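Local coordinates for protein group II chitinase (Ostrinia furnacalis, PDB 6JAV) that probably hydrolyses internal linkages of chitin as an endochitinase, this chain being the first catalytic domain of a larger chitin-binding protein, at residues Gly22-Cys36 and Leu348-His362. Numbering follows the deposited sequence.
Sequences GIGKYSPEDIDPSLC and LDLDDYRNRCGQGKH
Two donors grip the carbonyl oxygen of Lys-25 from opposite faces of its plane. Tyr-353 OH donates to Lys-25 O over 2.9 Å from high above the carbonyl plane, whereas Arg-354 NH2 reaches Lys-25 O at 2.8 Å, tilted only 26° from that plane. The extended chain of Arg-354 also brings NE to 2.5 Å from Ile-23 O, shorter than a normal hydrogen bond and so doubtful in detail; the NH2 bond to Lys-25 O is the sound one, and both oxygens lie near the guanidinium edge. Asp-30 OD2 lies well out of the guanidinium plane and can add only its charge.

Tyr-26 sets its edge against the face of Tyr-353: CD2 stands over the ring centre, 3.6 Å from Tyr-353 CZ, with the planes at 86°, a T-shaped pair. Tyr-353 is in place for this because its CG sits between backbone N and carbonyl carbon (chi1 57°). A CH-pi contact brings Asp-349 CB over one face of Tyr-26, 4.0 Å from the ring centroid, while its carboxylate turns to Thr-14 and Arg-20. Leu-348 CB packs 3.4 Å from Tyr-26 OH.

Water completes the joint. One molecule donates to Gly-24 O and Asp-349 O; another links Tyr-26 OH, at 2.6 Å, with His-362 NE2, Asp-30 O and Asp-32 N. His-362 is held from its other nitrogen, ND1 donating to Asp-351 OD2 in a fairly straight bond that lies in the imidazole plane.

The contact joins the loops that follow strands 8-14 and 342-346, parallel neighbours in the barrel, beside the inhibitor pocket: an arrangement consistent with the TIM-barrel fold of family 18 glycosyl hydrolases.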
loop_
_atom_site.group_PDB
_atom_site.type_symbol
_atom_site.label_atom_id
_atom_site.label_comp_id
_atom_site.label_asym_id
_atom_site.label_seq_id
_atom_site.Cartn_x
_atom_site.Cartn_y
_atom_site.Cartn_z
ATOM N N GLY A 22 14.815 18.170 -5.838
ATOM C CA GLY A 22 15.960 17.910 -4.980
ATOM C C GLY A 22 16.050 16.471 -4.521
ATOM O O GLY A 22 15.917 15.528 -5.315
ATOM N N ILE A 23 16.278 16.280 -3.223
ATOM C CA ILE A 23 16.452 14.927 -2.712
ATOM C C ILE A 23 15.169 14.108 -2.746
ATOM O O ILE A 23 15.235 12.897 -2.540
ATOM C CB ILE A 23 17.030 14.925 -1.286
ATOM C CG1 ILE A 23 16.073 15.603 -0.329
ATOM C CG2 ILE A 23 18.405 15.533 -1.277
ATOM C CD1 ILE A 23 16.291 15.182 1.083
ATOM N N GLY A 24 14.021 14.723 -3.031
ATOM C CA GLY A 24 12.802 13.937 -3.117
ATOM C C GLY A 24 12.675 13.152 -4.403
ATOM O O GLY A 24 11.822 12.256 -4.492
ATOM N N LYS A 25 13.469 13.483 -5.413
ATOM C CA LYS A 25 13.425 12.736 -6.658
ATOM C C LYS A 25 13.781 11.273 -6.393
ATOM O O LYS A 25 14.729 10.962 -5.660
ATOM C CB LYS A 25 14.423 13.354 -7.650
ATOM C CG LYS A 25 14.399 12.694 -9.031
ATOM C CD LYS A 25 15.340 13.427 -9.976
ATOM C CE LYS A 25 15.521 12.666 -11.259
ATOM N NZ LYS A 25 16.597 13.315 -12.060
ATOM N N TYR A 26 13.005 10.365 -6.983
ATOM C CA TYR A 26 13.288 8.939 -6.915
ATOM C C TYR A 26 13.180 8.372 -8.326
ATOM O O TYR A 26 12.231 8.695 -9.053
ATOM C CB TYR A 26 12.248 8.279 -5.983
ATOM C CG TYR A 26 12.560 6.839 -5.609
ATOM C CD1 TYR A 26 12.197 5.792 -6.461
ATOM C CD2 TYR A 26 13.216 6.522 -4.407
ATOM C CE1 TYR A 26 12.471 4.488 -6.129
ATOM C CE2 TYR A 26 13.478 5.190 -4.050
ATOM C CZ TYR A 26 13.105 4.186 -4.932
ATOM O OH TYR A 26 13.345 2.859 -4.652
ATOM N N SER A 27 14.167 7.565 -8.719
ATOM C CA SER A 27 14.228 6.950 -10.047
ATOM C C SER A 27 14.321 5.439 -9.905
ATOM O O SER A 27 14.672 4.943 -8.825
ATOM C CB SER A 27 15.505 7.418 -10.761
ATOM O OG SER A 27 15.514 8.831 -10.930
ATOM N N PRO A 28 14.102 4.672 -10.979
ATOM C CA PRO A 28 14.250 3.205 -10.879
ATOM C C PRO A 28 15.568 2.721 -10.298
ATOM O O PRO A 28 15.587 1.745 -9.535
ATOM C CB PRO A 28 14.059 2.730 -12.328
ATOM C CG PRO A 28 13.106 3.763 -12.926
ATOM C CD PRO A 28 13.525 5.094 -12.271
ATOM N N GLU A 29 16.679 3.380 -10.618
ATOM C CA GLU A 29 17.960 2.905 -10.117
ATOM C C GLU A 29 18.167 3.205 -8.640
ATOM O O GLU A 29 19.146 2.714 -8.068
ATOM C CB GLU A 29 19.101 3.483 -10.957
ATOM C CG GLU A 29 19.105 2.935 -12.401
ATOM C CD GLU A 29 17.993 3.524 -13.282
ATOM O OE1 GLU A 29 17.503 4.653 -12.984
ATOM O OE2 GLU A 29 17.613 2.839 -14.263
ATOM N N ASP A 30 17.271 3.967 -8.001
ATOM C CA ASP A 30 17.346 4.134 -6.550
ATOM C C ASP A 30 16.813 2.928 -5.786
ATOM O O ASP A 30 16.996 2.874 -4.559
ATOM C CB ASP A 30 16.556 5.359 -6.109
ATOM C CG ASP A 30 17.194 6.653 -6.572
ATOM O OD1 ASP A 30 18.419 6.804 -6.375
ATOM O OD2 ASP A 30 16.480 7.507 -7.146
ATOM N N ILE A 31 16.167 1.978 -6.469
ATOM C CA ILE A 31 15.678 0.782 -5.793
ATOM C C ILE A 31 16.862 0.004 -5.244
ATOM O O ILE A 31 17.845 -0.253 -5.954
ATOM C CB ILE A 31 14.853 -0.075 -6.765
ATOM C CG1 ILE A 31 13.589 0.659 -7.227
ATOM C CG2 ILE A 31 14.480 -1.415 -6.113
ATOM C CD1 ILE A 31 12.897 -0.073 -8.376
ATOM N N ASP A 32 16.785 -0.358 -3.968
ATOM C CA ASP A 32 17.801 -1.180 -3.327
ATOM C C ASP A 32 17.378 -2.639 -3.424
ATOM O O ASP A 32 16.431 -3.046 -2.727
ATOM C CB ASP A 32 17.950 -0.776 -1.869
ATOM C CG ASP A 32 19.086 -1.501 -1.176
ATOM O OD1 ASP A 32 19.495 -2.617 -1.601
ATOM O OD2 ASP A 32 19.584 -0.935 -0.168
ATOM N N PRO A 33 18.041 -3.457 -4.249
ATOM C CA PRO A 33 17.583 -4.840 -4.472
ATOM C C PRO A 33 17.809 -5.772 -3.295
ATOM O O PRO A 33 17.331 -6.912 -3.341
ATOM C CB PRO A 33 18.401 -5.288 -5.698
ATOM C CG PRO A 33 19.667 -4.496 -5.610
ATOM C CD PRO A 33 19.247 -3.130 -5.026
ATOM N N SER A 34 18.503 -5.348 -2.244
ATOM C CA SER A 34 18.593 -6.208 -1.073
ATOM C C SER A 34 17.396 -6.077 -0.147
ATOM O O SER A 34 17.318 -6.819 0.842
ATOM C CB SER A 34 19.875 -5.908 -0.286
ATOM O OG SER A 34 19.800 -4.641 0.307
ATOM N N LEU A 35 16.453 -5.177 -0.443
ATOM C CA LEU A 35 15.393 -4.862 0.513
ATOM C C LEU A 35 14.018 -5.372 0.095
ATOM O O LEU A 35 13.055 -5.132 0.818
ATOM C CB LEU A 35 15.330 -3.350 0.732
ATOM C CG LEU A 35 16.610 -2.752 1.329
ATOM C CD1 LEU A 35 16.449 -1.251 1.520
ATOM C CD2 LEU A 35 16.924 -3.428 2.637
ATOM N N CYS A 36 13.881 -6.041 -1.046
ATOM C CA CYS A 36 12.566 -6.464 -1.518
ATOM C C CYS A 36 12.690 -7.850 -2.120
ATOM O O CYS A 36 13.704 -8.173 -2.736
ATOM C CB CYS A 36 12.082 -5.543 -2.644
ATOM S SG CYS A 36 12.076 -3.776 -2.234
ATOM N N LEU A 348 8.450 2.673 -1.709
ATOM C CA LEU A 348 9.912 2.780 -1.648
ATOM C C LEU A 348 10.379 4.225 -1.496
ATOM O O LEU A 348 11.309 4.509 -0.724
ATOM C CB LEU A 348 10.500 2.186 -2.933
ATOM C CG LEU A 348 10.546 0.666 -2.965
ATOM C CD1 LEU A 348 10.694 0.140 -4.412
ATOM C CD2 LEU A 348 11.663 0.140 -2.068
ATOM N N ASP A 349 9.747 5.140 -2.226
ATOM C CA ASP A 349 10.220 6.518 -2.345
ATOM C C ASP A 349 9.818 7.383 -1.172
ATOM O O ASP A 349 10.130 8.578 -1.176
ATOM C CB ASP A 349 9.604 7.127 -3.609
ATOM C CG ASP A 349 8.104 6.913 -3.666
ATOM O OD1 ASP A 349 7.670 5.847 -4.172
ATOM O OD2 ASP A 349 7.343 7.760 -3.165
ATOM N N LEU A 350 9.166 6.823 -0.152
ATOM C CA LEU A 350 8.722 7.610 0.985
ATOM C C LEU A 350 9.546 7.374 2.242
ATOM O O LEU A 350 9.519 8.226 3.140
ATOM C CB LEU A 350 7.230 7.365 1.276
ATOM C CG LEU A 350 6.295 7.648 0.073
ATOM C CD1 LEU A 350 4.876 7.110 0.340
ATOM C CD2 LEU A 350 6.235 9.149 -0.253
ATOM N N ASP A 351 10.236 6.241 2.346
ATOM C CA ASP A 351 11.211 6.002 3.413
ATOM C C ASP A 351 12.391 6.958 3.216
ATOM O O ASP A 351 12.515 7.603 2.175
ATOM C CB ASP A 351 11.647 4.532 3.333
ATOM C CG ASP A 351 12.408 4.013 4.555
ATOM O OD1 ASP A 351 12.529 4.688 5.607
ATOM O OD2 ASP A 351 12.890 2.868 4.416
ATOM N N ASP A 352 13.258 7.065 4.219
ATOM C CA ASP A 352 14.416 7.969 4.135
ATOM C C ASP A 352 15.567 7.283 3.389
ATOM O O ASP A 352 16.614 6.938 3.947
ATOM C CB ASP A 352 14.822 8.417 5.534
ATOM C CG ASP A 352 15.907 9.480 5.516
ATOM O OD1 ASP A 352 16.121 10.112 4.452
ATOM O OD2 ASP A 352 16.563 9.670 6.570
ATOM N N TYR A 353 15.366 7.106 2.072
ATOM C CA TYR A 353 16.355 6.393 1.251
ATOM C C TYR A 353 17.649 7.182 1.071
ATOM O O TYR A 353 18.673 6.580 0.724
ATOM C CB TYR A 353 15.769 5.979 -0.128
ATOM C CG TYR A 353 15.225 7.147 -0.933
ATOM C CD1 TYR A 353 13.957 7.622 -0.692
ATOM C CD2 TYR A 353 15.985 7.755 -1.935
ATOM C CE1 TYR A 353 13.449 8.696 -1.380
ATOM C CE2 TYR A 353 15.476 8.854 -2.653
ATOM C CZ TYR A 353 14.216 9.319 -2.349
ATOM O OH TYR A 353 13.611 10.377 -3.015
ATOM N N ARG A 354 17.630 8.494 1.318
ATOM C CA ARG A 354 18.835 9.320 1.189
ATOM C C ARG A 354 19.554 9.550 2.508
ATOM O O ARG A 354 20.592 10.224 2.521
ATOM C CB ARG A 354 18.489 10.664 0.551
ATOM C CG ARG A 354 17.965 10.498 -0.847
ATOM C CD ARG A 354 17.955 11.791 -1.533
ATOM N NE ARG A 354 17.369 11.721 -2.864
ATOM C CZ ARG A 354 18.037 11.393 -3.958
ATOM N NH1 ARG A 354 19.328 11.089 -3.890
ATOM N NH2 ARG A 354 17.406 11.371 -5.123
ATOM N N ASN A 355 19.040 9.015 3.621
ATOM C CA ASN A 355 19.636 9.251 4.939
ATOM C C ASN A 355 19.667 10.741 5.281
ATOM O O ASN A 355 20.652 11.248 5.842
ATOM C CB ASN A 355 21.021 8.612 5.056
ATOM C CG ASN A 355 21.486 8.483 6.485
ATOM O OD1 ASN A 355 20.712 8.623 7.431
ATOM N ND2 ASN A 355 22.766 8.214 6.653
ATOM N N ARG A 356 18.593 11.455 4.930
ATOM C CA ARG A 356 18.443 12.858 5.320
ATOM C C ARG A 356 18.373 13.010 6.835
ATOM O O ARG A 356 18.677 14.095 7.367
ATOM C CB ARG A 356 17.166 13.413 4.686
ATOM C CG ARG A 356 16.969 14.911 4.812
ATOM C CD ARG A 356 15.551 15.257 4.424
ATOM N NE ARG A 356 15.308 16.695 4.404
ATOM C CZ ARG A 356 14.102 17.242 4.487
ATOM N NH1 ARG A 356 13.026 16.468 4.589
ATOM N NH2 ARG A 356 13.971 18.566 4.462
ATOM N N CYS A 357 17.940 11.969 7.546
ATOM C CA CYS A 357 17.697 12.050 8.982
ATOM C C CYS A 357 18.792 11.404 9.813
ATOM O O CYS A 357 18.687 11.388 11.040
ATOM C CB CYS A 357 16.323 11.471 9.335
ATOM S SG CYS A 357 15.040 12.590 8.718
ATOM N N GLY A 358 19.837 10.881 9.177
ATOM C CA GLY A 358 20.978 10.384 9.926
ATOM C C GLY A 358 20.777 9.075 10.664
ATOM O O GLY A 358 21.649 8.692 11.449
ATOM N N GLN A 359 19.667 8.369 10.435
ATOM C CA GLN A 359 19.392 7.061 11.022
ATOM C C GLN A 359 19.844 5.911 10.120
ATOM O O GLN A 359 19.580 4.744 10.436
ATOM C CB GLN A 359 17.887 6.936 11.337
ATOM C CG GLN A 359 17.330 8.007 12.300
ATOM C CD GLN A 359 15.889 8.483 11.971
ATOM O OE1 GLN A 359 15.168 7.871 11.162
ATOM N NE2 GLN A 359 15.471 9.586 12.614
ATOM N N GLY A 360 20.519 6.215 9.018
ATOM C CA GLY A 360 20.872 5.261 7.991
ATOM C C GLY A 360 19.922 5.346 6.806
ATOM O O GLY A 360 18.789 5.815 6.914
ATOM N N LYS A 361 20.399 4.894 5.649
ATOM C CA LYS A 361 19.535 4.823 4.474
ATOM C C LYS A 361 18.432 3.789 4.682
ATOM O O LYS A 361 18.676 2.686 5.181
ATOM C CB LYS A 361 20.342 4.415 3.246
ATOM C CG LYS A 361 21.297 5.525 2.798
ATOM C CD LYS A 361 22.116 5.114 1.582
ATOM C CE LYS A 361 23.090 6.230 1.200
ATOM N NZ LYS A 361 23.937 5.853 0.024
ATOM N N HIS A 362 17.230 4.135 4.243
ATOM C CA HIS A 362 16.079 3.240 4.320
ATOM C C HIS A 362 15.888 2.709 5.744
ATOM O O HIS A 362 15.869 1.492 5.966
ATOM C CB HIS A 362 16.188 2.087 3.322
ATOM C CG HIS A 362 15.491 2.330 2.013
ATOM N ND1 HIS A 362 14.146 2.617 1.922
ATOM C CD2 HIS A 362 15.965 2.347 0.738
ATOM C CE1 HIS A 362 13.812 2.765 0.646
ATOM N NE2 HIS A 362 14.899 2.598 -0.093
HETATM O O HOH W 1 10.379 10.900 -2.717
HETATM O O HOH W 2 14.986 2.049 -2.796
#